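Local coordinates for restriction endonuclease EcoP15I, modification subunit (Escherichia coli, PDB 4ZCF) that methylates the N6 of one adenine in the DNA sequence 5'-CAGCAG-3' as a homodimer, and joins the restriction subunit for DNA cleavage, at a contact of chain A with DNA. Residues are numbered along the deposited sequence; one frame, centred on the assembly and turned at random.

A contact of chain A with DNA. Residues 231-235. With nucleotides of chain B; nucleotides of chain C.
Asn233 enters the minor groove of the bound duplex and meets the sugar edge of DG9 of chain B with both ends of its amide. It lies on a loop of this N6-adenine methyltransferase of the N(4)/N(6) family, between strands 220-227 and 237-238. The guanine N2 amino group gives a nearly straight bond of 2.7 Å to Asn233 OD1, striking a lone pair in the carbonyl plane, while Asn233 ND2 donates to the ring N3 at 3.3 Å, with N3 20° out of the amide plane. Asn233 OD1 also meets a water that reaches O2 of the paired DT10. With CG anti to its carbonyl carbon (chi1 -72°), the side chain lies against the DT10 sugar, beside its O4', with CB 3.7 Å from DT10 C4'. Asp231 probably helps set the rotation of the amide: its carboxylate OD1 accepts from Asn233 ND2 at 2.6 Å on the syn side. Replacing Asn233 with alanine is likely to leave the guanine N2 and N3 without their protein partners and Asp231 OD1 without this donor.

Away from this close-fitting centre, the contact is looser and partly water-mediated. One water joins Asp231 OD1 to N3 of the unpaired DT14 of chain C, whose O2 receives a weak bond from Asn232 N. Pro234 CD merely brushes the DT14 sugar, 3.9 Å from C4'. On the backbone flank, Ser235 OG donates to the phosphate oxygen OP1 of DA11 at 2.9 Å, a bond that reads no base.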
# COMPACT_ATOMS: atom_id res chain seq x y z
N ASP A 231 -13.99 -1.81 -17.96
CA ASP A 231 -12.58 -1.57 -18.16
C ASP A 231 -11.92 -2.91 -18.33
O ASP A 231 -12.03 -3.76 -17.45
CB ASP A 231 -11.98 -0.76 -17.01
CG ASP A 231 -10.54 -0.32 -17.27
OD1 ASP A 231 -10.23 0.08 -18.42
OD2 ASP A 231 -9.73 -0.35 -16.31
N ASN A 232 -11.27 -3.10 -19.48
CA ASN A 232 -10.59 -4.34 -19.83
C ASN A 232 -9.06 -4.25 -19.93
O ASN A 232 -8.42 -5.19 -20.42
CB ASN A 232 -11.23 -4.96 -21.06
CG ASN A 232 -12.48 -5.75 -20.78
OD1 ASN A 232 -12.53 -6.56 -19.85
ND2 ASN A 232 -13.51 -5.56 -21.57
N ASN A 233 -8.48 -3.13 -19.43
CA ASN A 233 -7.03 -2.91 -19.40
C ASN A 233 -6.42 -3.84 -18.35
O ASN A 233 -6.91 -3.85 -17.23
CB ASN A 233 -6.72 -1.48 -19.00
CG ASN A 233 -7.02 -0.45 -20.05
OD1 ASN A 233 -6.32 -0.33 -21.05
ND2 ASN A 233 -8.03 0.36 -19.81
N PRO A 234 -5.37 -4.64 -18.67
CA PRO A 234 -4.81 -5.55 -17.66
C PRO A 234 -4.24 -4.87 -16.41
O PRO A 234 -3.21 -4.18 -16.45
CB PRO A 234 -3.77 -6.36 -18.45
CG PRO A 234 -3.48 -5.57 -19.65
CD PRO A 234 -4.70 -4.81 -19.98
N SER A 235 -4.92 -5.11 -15.27
CA SER A 235 -4.55 -4.58 -13.96
C SER A 235 -4.76 -5.64 -12.89
O SER A 235 -4.89 -6.83 -13.19
CB SER A 235 -5.39 -3.34 -13.66
OG SER A 235 -4.69 -2.48 -12.77
P DG B 9 -10.02 8.19 -15.75
OP1 DG B 9 -10.12 8.16 -14.27
OP2 DG B 9 -8.72 8.57 -16.37
O5' DG B 9 -10.47 6.76 -16.30
C5' DG B 9 -10.52 6.41 -17.68
C4' DG B 9 -10.24 4.94 -17.84
O4' DG B 9 -10.44 4.63 -19.22
C3' DG B 9 -8.78 4.62 -17.60
O3' DG B 9 -8.62 4.17 -16.29
C2' DG B 9 -8.44 3.53 -18.60
C1' DG B 9 -9.37 3.88 -19.75
N9 DG B 9 -8.75 4.62 -20.83
C8 DG B 9 -8.87 5.97 -21.08
N7 DG B 9 -8.19 6.36 -22.12
C5 DG B 9 -7.50 5.22 -22.54
C6 DG B 9 -6.61 5.05 -23.63
O6 DG B 9 -6.24 5.91 -24.46
N1 DG B 9 -6.11 3.74 -23.68
C2 DG B 9 -6.44 2.73 -22.79
N2 DG B 9 -5.90 1.52 -23.00
N3 DG B 9 -7.27 2.88 -21.78
C4 DG B 9 -7.80 4.14 -21.73
P DT B 10 -7.25 4.39 -15.51
OP1 DT B 10 -7.49 4.17 -14.08
OP2 DT B 10 -6.68 5.68 -15.97
O5' DT B 10 -6.34 3.21 -16.06
C5' DT B 10 -6.61 1.83 -15.86
C4' DT B 10 -5.49 1.03 -16.51
O4' DT B 10 -5.39 1.33 -17.94
C3' DT B 10 -4.14 1.36 -15.90
O3' DT B 10 -3.65 0.18 -15.26
C2' DT B 10 -3.29 1.90 -17.05
C1' DT B 10 -4.05 1.54 -18.33
N1 DT B 10 -3.96 2.63 -19.37
C2 DT B 10 -3.22 2.47 -20.53
O2 DT B 10 -2.61 1.44 -20.81
N3 DT B 10 -3.17 3.56 -21.37
C4 DT B 10 -3.76 4.81 -21.16
O4 DT B 10 -3.70 5.73 -22.00
C5 DT B 10 -4.52 4.89 -19.95
C7 DT B 10 -5.24 6.14 -19.64
C6 DT B 10 -4.59 3.85 -19.12
P DA B 11 -2.22 0.07 -14.54
OP1 DA B 11 -2.26 -1.12 -13.64
OP2 DA B 11 -1.81 1.44 -14.10
O5' DA B 11 -1.30 -0.32 -15.77
C5' DA B 11 -1.37 -1.57 -16.43
C4' DA B 11 -0.18 -1.69 -17.36
O4' DA B 11 -0.23 -0.63 -18.35
C3' DA B 11 1.18 -1.61 -16.68
O3' DA B 11 1.92 -2.77 -17.13
C2' DA B 11 1.71 -0.22 -17.06
C1' DA B 11 0.94 0.13 -18.34
N9 DA B 11 0.56 1.53 -18.55
C8 DA B 11 0.05 2.40 -17.64
N7 DA B 11 -0.16 3.62 -18.09
C5 DA B 11 0.31 3.58 -19.39
C6 DA B 11 0.33 4.54 -20.44
N6 DA B 11 -0.09 5.80 -20.30
N1 DA B 11 0.82 4.15 -21.63
C2 DA B 11 1.24 2.89 -21.79
N3 DA B 11 1.22 1.89 -20.90
C4 DA B 11 0.74 2.29 -19.70
P DT C 14 -5.10 -4.23 -27.32
OP1 DT C 14 -4.94 -5.71 -27.27
OP2 DT C 14 -6.08 -3.61 -28.23
O5' DT C 14 -5.24 -3.65 -25.83
C5' DT C 14 -4.73 -4.28 -24.65
C4' DT C 14 -5.85 -4.67 -23.69
O4' DT C 14 -6.52 -3.49 -23.19
C3' DT C 14 -6.97 -5.50 -24.29
O3' DT C 14 -7.19 -6.50 -23.39
C2' DT C 14 -8.21 -4.61 -24.41
C1' DT C 14 -7.94 -3.51 -23.40
N1 DT C 14 -8.43 -2.12 -23.74
C2 DT C 14 -9.40 -1.50 -22.95
O2 DT C 14 -9.99 -2.01 -22.01
N3 DT C 14 -9.72 -0.21 -23.29
C4 DT C 14 -9.14 0.53 -24.31
O4 DT C 14 -9.53 1.68 -24.48
C5 DT C 14 -8.12 -0.16 -25.10
C7 DT C 14 -7.46 0.53 -26.26
C6 DT C 14 -7.82 -1.43 -24.78
O HOH W 1 -11.04 0.94 -21.11
O HOH W 2 -3.77 -1.09 -21.06